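Local coordinates for protein EDTA monooxygenase (EDTA-degrading bacterium BNC1, PDB 5DQP) that probably oxidises EDTA as an FMN-dependent monooxygenase of the bacterial luciferase-like type, working with a partner flavin reductase, at residues A[103-108]-A[155-160]; A[120-125]-A[208-213]; A[147-152]-A[189-194]. One frame throughout, in Å; residues are numbered along the deposited sequence.

Contact 1. Residues A[103-108]-A[155-160]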
loop_
_atom_site.group_PDB
_atom_site.type_symbol
_atom_site.label_atom_id
_atom_site.label_comp_id
_atom_site.label_asym_id
_atom_site.label_seq_id
_atom_site.Cartn_x
_atom_site.Cartn_y
_atom_site.Cartn_z
ATOM N N TYR A 103 -12.986 4.487 3.964
ATOM C CA TYR A 103 -12.200 5.713 3.972
ATOM C C TYR A 103 -10.727 5.385 3.785
ATOM O O TYR A 103 -10.021 6.043 3.007
ATOM C CB TYR A 103 -12.458 6.484 5.264
ATOM C CG TYR A 103 -11.892 7.882 5.266
ATOM C CD1 TYR A 103 -10.589 8.111 5.673
ATOM C CD2 TYR A 103 -12.657 8.963 4.870
ATOM C CE1 TYR A 103 -10.059 9.371 5.680
ATOM C CE2 TYR A 103 -12.137 10.227 4.868
ATOM C CZ TYR A 103 -10.826 10.419 5.281
ATOM O OH TYR A 103 -10.253 11.665 5.317
ATOM N N THR A 104 -10.267 4.324 4.443
ATOM C CA THR A 104 -8.902 3.866 4.248
ATOM C C THR A 104 -8.651 3.461 2.798
ATOM O O THR A 104 -7.680 3.907 2.177
ATOM C CB THR A 104 -8.618 2.712 5.195
ATOM O OG1 THR A 104 -8.738 3.191 6.543
ATOM C CG2 THR A 104 -7.208 2.201 4.963
ATOM N N LEU A 105 -9.526 2.640 2.228
ATOM C CA LEU A 105 -9.313 2.199 0.850
ATOM C C LEU A 105 -9.361 3.369 -0.130
ATOM O O LEU A 105 -8.504 3.482 -1.017
ATOM C CB LEU A 105 -10.340 1.135 0.473
ATOM C CG LEU A 105 -10.104 0.507 -0.903
ATOM C CD1 LEU A 105 -10.581 -0.900 -0.914
ATOM C CD2 LEU A 105 -10.846 1.321 -1.979
ATOM N N ALA A 106 -10.366 4.245 -0.004
ATOM C CA ALA A 106 -10.445 5.419 -0.882
ATOM C C ALA A 106 -9.135 6.209 -0.852
ATOM O O ALA A 106 -8.585 6.612 -1.890
ATOM C CB ALA A 106 -11.620 6.314 -0.452
ATOM N N ARG A 107 -8.624 6.417 0.356
ATOM C CA ARG A 107 -7.450 7.236 0.586
ATOM C C ARG A 107 -6.172 6.557 0.091
ATOM O O ARG A 107 -5.269 7.220 -0.436
ATOM C CB ARG A 107 -7.387 7.530 2.078
ATOM C CG ARG A 107 -6.044 7.792 2.600
ATOM C CD ARG A 107 -6.103 8.102 4.073
ATOM N NE ARG A 107 -5.166 9.172 4.350
ATOM C CZ ARG A 107 -4.447 9.264 5.456
ATOM N NH1 ARG A 107 -3.627 10.286 5.606
ATOM N NH2 ARG A 107 -4.549 8.336 6.404
ATOM N N GLN A 108 -6.086 5.235 0.230
ATOM C CA GLN A 108 -4.877 4.538 -0.187
ATOM C C GLN A 108 -4.810 4.379 -1.709
ATOM O O GLN A 108 -3.754 4.601 -2.309
ATOM C CB GLN A 108 -4.793 3.196 0.535
ATOM C CG GLN A 108 -4.418 3.341 1.993
ATOM C CD GLN A 108 -4.185 1.993 2.662
ATOM O OE1 GLN A 108 -4.688 0.975 2.195
ATOM N NE2 GLN A 108 -3.421 1.982 3.756
ATOM N N GLU A 155 -20.185 3.482 -3.890
ATOM C CA GLU A 155 -20.753 4.823 -3.771
ATOM C C GLU A 155 -19.971 5.667 -2.766
ATOM O O GLU A 155 -19.711 6.852 -3.009
ATOM C CB GLU A 155 -22.218 4.763 -3.347
ATOM C CG GLU A 155 -23.148 4.011 -4.263
ATOM C CD GLU A 155 -24.592 4.041 -3.756
ATOM O OE1 GLU A 155 -24.860 4.730 -2.743
ATOM O OE2 GLU A 155 -25.458 3.379 -4.366
ATOM N N VAL A 156 -19.638 5.094 -1.611
ATOM C CA VAL A 156 -18.873 5.845 -0.631
ATOM C C VAL A 156 -17.548 6.261 -1.239
ATOM O O VAL A 156 -17.185 7.438 -1.232
ATOM C CB VAL A 156 -18.662 5.024 0.653
ATOM C CG1 VAL A 156 -17.711 5.775 1.565
ATOM C CG2 VAL A 156 -19.996 4.756 1.349
ATOM N N VAL A 157 -16.842 5.306 -1.848
ATOM C CA VAL A 157 -15.512 5.603 -2.357
ATOM C C VAL A 157 -15.570 6.690 -3.431
ATOM O O VAL A 157 -14.794 7.649 -3.395
ATOM C CB VAL A 157 -14.843 4.316 -2.859
ATOM C CG1 VAL A 157 -13.538 4.633 -3.627
ATOM C CG2 VAL A 157 -14.588 3.422 -1.687
ATOM N N HIS A 158 -16.479 6.565 -4.410
ATOM C CA HIS A 158 -16.565 7.613 -5.427
ATOM C C HIS A 158 -16.918 8.956 -4.800
ATOM O O HIS A 158 -16.352 9.996 -5.170
ATOM C CB HIS A 158 -17.570 7.236 -6.518
ATOM C CG HIS A 158 -16.963 6.429 -7.625
ATOM N ND1 HIS A 158 -16.173 6.991 -8.604
ATOM C CD2 HIS A 158 -16.989 5.099 -7.879
ATOM C CE1 HIS A 158 -15.760 6.047 -9.429
ATOM N NE2 HIS A 158 -16.235 4.888 -9.007
ATOM N N GLY A 159 -17.832 8.951 -3.826
ATOM C CA GLY A 159 -18.132 10.170 -3.095
ATOM C C GLY A 159 -16.911 10.768 -2.418
ATOM O O GLY A 159 -16.699 11.980 -2.469
ATOM N N LEU A 160 -16.077 9.926 -1.801
ATOM C CA LEU A 160 -14.854 10.415 -1.163
ATOM C C LEU A 160 -13.877 10.986 -2.176
ATOM O O LEU A 160 -13.270 12.040 -1.945
ATOM C CB LEU A 160 -14.189 9.296 -0.359
ATOM C CG LEU A 160 -14.974 8.971 0.907
ATOM C CD1 LEU A 160 -14.422 7.749 1.628
ATOM C CD2 LEU A 160 -14.964 10.197 1.839
#
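L160 has CG anti to its carbonyl carbon (chi1 -72°) and Y103 has CG anti to its backbone N (chi1 -169°), which brings the leucine methyls against the tyrosine ring; the two side chains cross at about a right angle. Both methyls of L160 are used. CD1 reaches the backbone of the facing helix, 3.8 Å from CA of Y103, and lies equally close to CB of A106; CD2 meets the ring obliquely, 4.0 Å from CD2 of Y103. The small A106, whose CB points at the partner helix, takes both L160 and V157, with CG1 of V157 4.1 Å from its CB. It is also the point where the backbones come nearest, A106 CA to V157 CA being 5.3 Å. The segments cross at -48°, their axes 9.2 Å apart, in the layer of helices that wraps the TIM barrel of this luciferase-like family: helix 102-115 and helix 143-161 are neighbours on the outside of the sheet. An alanine in place of L160 would probably open a gap beside the Y103 ring, which would lose both methyls that touch it, while A106 would keep V157 and the CB contact. Further along, CD2 of L105 grazes CG2 of V157 at 4.3 Å, and both side chains also lean on W122 of the strand beneath. The hydroxyl of Y103 bonds the carbonyl of P197, while the end of R107 leads away from helix 143-161 and forms a salt bridge with D57 of the second subunit.

Contact 2. Residues A[120-125]-A[208-213]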
loop_
_atom_site.group_PDB
_atom_site.type_symbol
_atom_site.label_atom_id
_atom_site.label_comp_id
_atom_site.label_asym_id
_atom_site.label_seq_id
_atom_site.Cartn_x
_atom_site.Cartn_y
_atom_site.Cartn_z
ATOM N N ILE A 120 -2.574 4.308 -11.374
ATOM C CA ILE A 120 -3.040 3.165 -10.577
ATOM C C ILE A 120 -4.565 3.038 -10.651
ATOM O O ILE A 120 -5.283 3.995 -10.352
ATOM C CB ILE A 120 -2.596 3.277 -9.102
ATOM C CG1 ILE A 120 -1.067 3.291 -8.972
ATOM C CG2 ILE A 120 -3.205 2.149 -8.255
ATOM C CD1 ILE A 120 -0.384 2.083 -9.497
ATOM N N GLY A 121 -5.057 1.844 -11.004
ATOM C CA GLY A 121 -6.459 1.506 -10.882
ATOM C C GLY A 121 -6.732 0.496 -9.756
ATOM O O GLY A 121 -5.827 -0.029 -9.101
ATOM N N TRP A 122 -8.018 0.217 -9.551
ATOM C CA TRP A 122 -8.461 -0.627 -8.449
ATOM C C TRP A 122 -9.422 -1.686 -8.971
ATOM O O TRP A 122 -10.485 -1.354 -9.499
ATOM C CB TRP A 122 -9.115 0.217 -7.356
ATOM C CG TRP A 122 -9.837 -0.545 -6.275
ATOM C CD1 TRP A 122 -9.442 -1.700 -5.669
ATOM C CD2 TRP A 122 -11.106 -0.199 -5.689
ATOM N NE1 TRP A 122 -10.376 -2.094 -4.734
ATOM C CE2 TRP A 122 -11.408 -1.189 -4.730
ATOM C CE3 TRP A 122 -12.006 0.851 -5.884
ATOM C CZ2 TRP A 122 -12.573 -1.159 -3.970
ATOM C CZ3 TRP A 122 -13.162 0.886 -5.130
ATOM C CH2 TRP A 122 -13.441 -0.113 -4.186
ATOM N N ASN A 123 -9.040 -2.956 -8.828
ATOM C CA ASN A 123 -9.915 -4.097 -9.105
ATOM C C ASN A 123 -10.745 -4.345 -7.849
ATOM O O ASN A 123 -10.246 -4.879 -6.863
ATOM C CB ASN A 123 -9.074 -5.324 -9.488
ATOM C CG ASN A 123 -9.911 -6.596 -9.615
ATOM O OD1 ASN A 123 -9.444 -7.697 -9.339
ATOM N ND2 ASN A 123 -11.146 -6.439 -10.040
ATOM N N ALA A 124 -12.008 -3.933 -7.855
ATOM C CA ALA A 124 -12.828 -3.990 -6.650
ATOM C C ALA A 124 -13.520 -5.347 -6.606
ATOM O O ALA A 124 -14.335 -5.650 -7.472
ATOM C CB ALA A 124 -13.838 -2.847 -6.642
ATOM N N VAL A 125 -13.176 -6.180 -5.629
ATOM C CA VAL A 125 -13.712 -7.535 -5.572
ATOM C C VAL A 125 -14.546 -7.692 -4.299
ATOM O O VAL A 125 -14.504 -6.861 -3.397
ATOM C CB VAL A 125 -12.606 -8.615 -5.638
ATOM C CG1 VAL A 125 -11.801 -8.495 -6.950
ATOM C CG2 VAL A 125 -11.680 -8.542 -4.427
ATOM N N PRO A 208 -9.231 7.324 -9.763
ATOM C CA PRO A 208 -8.648 6.047 -10.177
ATOM C C PRO A 208 -9.612 5.231 -11.014
ATOM O O PRO A 208 -10.824 5.252 -10.795
ATOM C CB PRO A 208 -8.358 5.338 -8.845
ATOM C CG PRO A 208 -8.262 6.467 -7.834
ATOM C CD PRO A 208 -9.302 7.440 -8.290
ATOM N N VAL A 209 -9.048 4.500 -11.979
ATOM C CA VAL A 209 -9.824 3.568 -12.799
ATOM C C VAL A 209 -10.294 2.398 -11.943
ATOM O O VAL A 209 -9.544 1.869 -11.116
ATOM C CB VAL A 209 -8.960 3.092 -13.982
ATOM C CG1 VAL A 209 -9.620 1.950 -14.758
ATOM C CG2 VAL A 209 -8.640 4.260 -14.905
ATOM N N VAL A 210 -11.545 1.987 -12.122
ATOM C CA VAL A 210 -12.125 0.898 -11.335
ATOM C C VAL A 210 -12.313 -0.308 -12.240
ATOM O O VAL A 210 -12.916 -0.201 -13.314
ATOM C CB VAL A 210 -13.454 1.309 -10.672
ATOM C CG1 VAL A 210 -14.161 0.085 -10.050
ATOM C CG2 VAL A 210 -13.207 2.380 -9.588
ATOM N N VAL A 211 -11.817 -1.456 -11.789
ATOM C CA VAL A 211 -11.807 -2.696 -12.543
ATOM C C VAL A 211 -12.720 -3.679 -11.835
ATOM O O VAL A 211 -12.853 -3.651 -10.607
ATOM C CB VAL A 211 -10.361 -3.239 -12.684
ATOM C CG1 VAL A 211 -10.326 -4.662 -13.357
ATOM C CG2 VAL A 211 -9.508 -2.237 -13.470
ATOM N N GLN A 212 -13.379 -4.538 -12.623
ATOM C CA GLN A 212 -14.323 -5.521 -12.105
ATOM C C GLN A 212 -14.128 -6.859 -12.811
ATOM O O GLN A 212 -13.710 -6.918 -13.970
ATOM C CB GLN A 212 -15.776 -5.028 -12.254
ATOM C CG GLN A 212 -16.838 -5.886 -11.510
ATOM C CD GLN A 212 -17.303 -7.113 -12.305
ATOM O OE1 GLN A 212 -17.233 -7.129 -13.542
ATOM N NE2 GLN A 212 -17.766 -8.151 -11.594
ATOM N N ALA A 213 -14.307 -7.925 -12.061
ATOM C CA ALA A 213 -14.190 -9.299 -12.528
ATOM C C ALA A 213 -15.252 -10.168 -11.855
ATOM O O ALA A 213 -15.183 -10.428 -10.680
ATOM C CB ALA A 213 -12.814 -9.831 -12.200
HETATM O O HOH W 1 -6.318 5.257 -12.602
#
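Between W122 and V211 the two parallel strands are joined by main-chain bonds: W122 N donates to V209 O at 2.7 Å, V211 N to W122 O, and A124 N to V211 O at 2.9 Å. V211 O is approached by a second donor, ND2 of N123, in a weak bond of 3.3 Å. At the I120 end a water bridges the chains, donating to I120 O and accepting from V209 N. On one face of the sheet W122 and V210 lie side by side, CE3 of the indole 4.2 Å from CG2 of the valine, and CB of A124 sits 3.4 Å above one indole face, toward its rim. The other face carries N123 against V211. N123 has CG anti to its backbone N (chi1 173°), which lets the amide lean over V211 with ND2 3.9 Å from CG1. A second shell fixes these groups: T94, a predicted FMN ligand, bonds OD1 of N123 and so orients the amide, and the carbonyl of A95 receives NE1 of W122. The pair forms adjacent staves of the parallel TIM-barrel sheet, with strand 90-96 beside 120-125 and strand 229-233 beside 210-213; W122 and V210 face outward to helix 143-161, W122 also touching helix 102-115, while N123 and V211 pack on I92 inside the barrel.

Contact 3. Residues A[147-152]-A[189-194]. With SO4 (sulfate ion), chain D.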
loop_
_atom_site.group_PDB
_atom_site.type_symbol
_atom_site.label_atom_id
_atom_site.label_comp_id
_atom_site.label_asym_id
_atom_site.label_seq_id
_atom_site.Cartn_x
_atom_site.Cartn_y
_atom_site.Cartn_z
ATOM N N TYR A 147 -22.786 -8.311 -2.706
ATOM C CA TYR A 147 -22.833 -7.349 -3.786
ATOM C C TYR A 147 -23.587 -6.088 -3.388
ATOM O O TYR A 147 -23.226 -4.988 -3.828
ATOM C CB TYR A 147 -23.407 -8.029 -5.032
ATOM C CG TYR A 147 -22.284 -8.679 -5.798
ATOM C CD1 TYR A 147 -21.423 -7.905 -6.554
ATOM C CD2 TYR A 147 -22.035 -10.049 -5.707
ATOM C CE1 TYR A 147 -20.359 -8.454 -7.223
ATOM C CE2 TYR A 147 -20.967 -10.615 -6.382
ATOM C CZ TYR A 147 -20.138 -9.799 -7.143
ATOM O OH TYR A 147 -19.074 -10.305 -7.834
ATOM N N GLU A 148 -24.579 -6.206 -2.514
ATOM C CA GLU A 148 -25.226 -5.004 -2.005
ATOM C C GLU A 148 -24.256 -4.176 -1.164
ATOM O O GLU A 148 -24.251 -2.941 -1.228
ATOM C CB GLU A 148 -26.468 -5.391 -1.200
ATOM C CG GLU A 148 -27.066 -4.243 -0.419
ATOM C CD GLU A 148 -28.359 -4.627 0.287
ATOM O OE1 GLU A 148 -29.351 -3.879 0.157
ATOM O OE2 GLU A 148 -28.384 -5.673 0.970
ATOM N N ARG A 149 -23.436 -4.838 -0.355
ATOM C CA ARG A 149 -22.398 -4.122 0.374
ATOM C C ARG A 149 -21.414 -3.473 -0.585
ATOM O O ARG A 149 -21.031 -2.308 -0.403
ATOM C CB ARG A 149 -21.684 -5.086 1.317
ATOM C CG ARG A 149 -20.562 -4.491 2.118
ATOM C CD ARG A 149 -20.114 -5.538 3.129
ATOM N NE ARG A 149 -18.981 -5.120 3.930
ATOM C CZ ARG A 149 -19.101 -4.587 5.140
ATOM N NH1 ARG A 149 -18.017 -4.244 5.812
ATOM N NH2 ARG A 149 -20.306 -4.404 5.676
ATOM N N ALA A 150 -20.986 -4.224 -1.614
ATOM C CA ALA A 150 -20.015 -3.705 -2.567
ATOM C C ALA A 150 -20.548 -2.464 -3.258
ATOM O O ALA A 150 -19.796 -1.515 -3.518
ATOM C CB ALA A 150 -19.666 -4.760 -3.614
ATOM N N GLU A 151 -21.838 -2.473 -3.589
ATOM C CA GLU A 151 -22.448 -1.341 -4.251
ATOM C C GLU A 151 -22.405 -0.100 -3.359
ATOM O O GLU A 151 -22.073 0.991 -3.824
ATOM C CB GLU A 151 -23.868 -1.709 -4.655
ATOM C CG GLU A 151 -24.456 -0.866 -5.767
ATOM C CD GLU A 151 -24.899 0.508 -5.282
ATOM O OE1 GLU A 151 -25.529 0.586 -4.198
ATOM O OE2 GLU A 151 -24.609 1.509 -5.982
ATOM N N GLU A 152 -22.706 -0.249 -2.071
ATOM C CA GLU A 152 -22.638 0.903 -1.174
ATOM C C GLU A 152 -21.195 1.359 -0.962
ATOM O O GLU A 152 -20.908 2.565 -0.923
ATOM C CB GLU A 152 -23.303 0.571 0.162
ATOM C CG GLU A 152 -23.560 1.823 1.009
ATOM C CD GLU A 152 -24.053 1.540 2.424
ATOM O OE1 GLU A 152 -23.797 2.394 3.303
ATOM O OE2 GLU A 152 -24.683 0.475 2.661
ATOM N N GLY A 189 -25.642 4.706 5.206
ATOM C CA GLY A 189 -26.411 3.699 4.510
ATOM C C GLY A 189 -26.611 2.449 5.342
ATOM O O GLY A 189 -26.362 2.450 6.547
ATOM N N LYS A 190 -27.046 1.363 4.716
ATOM C CA LYS A 190 -27.246 0.143 5.479
ATOM C C LYS A 190 -25.936 -0.377 6.053
ATOM O O LYS A 190 -25.921 -0.953 7.144
ATOM C CB LYS A 190 -27.904 -0.944 4.616
ATOM C CG LYS A 190 -28.215 -2.220 5.419
ATOM C CD LYS A 190 -28.433 -3.469 4.557
ATOM C CE LYS A 190 -29.784 -3.483 3.875
ATOM N NZ LYS A 190 -30.321 -4.881 3.751
ATOM N N TYR A 191 -24.828 -0.207 5.335
ATOM C CA TYR A 191 -23.580 -0.826 5.754
ATOM C C TYR A 191 -22.547 0.149 6.281
ATOM O O TYR A 191 -21.693 -0.261 7.065
ATOM C CB TYR A 191 -22.950 -1.621 4.594
ATOM C CG TYR A 191 -23.730 -2.859 4.201
ATOM C CD1 TYR A 191 -23.533 -4.072 4.863
ATOM C CD2 TYR A 191 -24.663 -2.812 3.174
ATOM C CE1 TYR A 191 -24.249 -5.211 4.509
ATOM C CE2 TYR A 191 -25.374 -3.926 2.814
ATOM C CZ TYR A 191 -25.169 -5.123 3.484
ATOM O OH TYR A 191 -25.882 -6.225 3.106
ATOM N N PHE A 192 -22.570 1.413 5.855
ATOM C CA PHE A 192 -21.467 2.319 6.133
ATOM C C PHE A 192 -22.014 3.662 6.581
ATOM O O PHE A 192 -23.071 4.109 6.135
ATOM C CB PHE A 192 -20.551 2.503 4.905
ATOM C CG PHE A 192 -19.975 1.211 4.388
ATOM C CD1 PHE A 192 -19.000 0.528 5.113
ATOM C CD2 PHE A 192 -20.413 0.668 3.188
ATOM C CE1 PHE A 192 -18.486 -0.673 4.652
ATOM C CE2 PHE A 192 -19.894 -0.551 2.712
ATOM C CZ PHE A 192 -18.937 -1.211 3.433
ATOM N N LYS A 193 -21.276 4.287 7.494
ATOM C CA LYS A 193 -21.489 5.662 7.921
ATOM C C LYS A 193 -20.142 6.360 7.802
ATOM O O LYS A 193 -19.188 5.980 8.485
ATOM C CB LYS A 193 -22.019 5.715 9.359
ATOM C CG LYS A 193 -22.488 7.083 9.789
ATOM C CD LYS A 193 -22.798 7.149 11.278
ATOM C CE LYS A 193 -23.187 8.571 11.697
ATOM N NZ LYS A 193 -23.361 8.695 13.178
ATOM N N VAL A 194 -20.052 7.359 6.924
ATOM C CA VAL A 194 -18.774 7.992 6.610
ATOM C C VAL A 194 -18.997 9.473 6.333
ATOM O O VAL A 194 -19.694 9.825 5.382
ATOM C CB VAL A 194 -18.112 7.324 5.391
ATOM C CG1 VAL A 194 -16.886 8.106 4.965
ATOM C CG2 VAL A 194 -17.795 5.832 5.664
HETATM S S SO4 D . -19.163 -13.472 -9.005
HETATM O O1 SO4 D . -20.036 -14.585 -8.624
HETATM O O2 SO4 D . -17.963 -14.013 -9.644
HETATM O O3 SO4 D . -19.836 -12.562 -9.931
HETATM O O4 SO4 D . -18.796 -12.738 -7.793
#
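The Y191 ring is covered on both faces: CB of R149 lies 3.9 Å from its centroid, only 2° off the normal, in a CH-pi contact, and CG of K190 lies over the opposite face. The carboxylates of E148 and E152 stand at its edge. F192 puts CZ over the centre of the R149 guanidinium, 3.8 Å above the plane, and CB of Y191 rests on one face of the F192 ring. With CG anti to its backbone N (chi1 179°) and an extended chain, R149 lays CB on the Y191 ring and, further out, its guanidinium against F192. CD1 of Y191 lies at the guanidinium edge, 3.3 Å from NH2, the two planes nearly perpendicular (89°). E152 grips the turn leading into strand 193-194. Its OE2 accepts Y191 N at 2.8 Å on the syn side, and its OE1 takes F192 N at 3.0 Å from above the carboxylate plane; H187 also bonds OE1. Outside, E148 OE2 makes a salt bridge with K190 NZ, long at 3.5 Å and weak as a hydrogen bond, and another weak bond with the Y191 hydroxyl. The E152 carboxylate is likely to remain ionised, and its bonds to Y191 N and F192 N tie the turn to helix 143-161.

How the contacts relate
Contacts 1 and 2 are buried, whereas contact 3 lies at the surface. Helix 143-161 serves contact 3 through 147-152 and contact 1 through 155-160; V156 of the latter packs on F192 and V194. Contact 2 is the barrel wall beneath contact 1: L105 CD2 lies 3.6 Å from W122 CZ2. Contacts 2 and 3 do not touch, their nearest atoms being about 5 Å apart. The chemistry follows position, with main-chain bonds within the sheet, apolar packing between segments 103-108 and 155-160, and carboxylates, a guanidinium and aromatic rings holding the outer turn. Contact 1 reaches the second subunit with polar bonds, contact 3 by packing of V194.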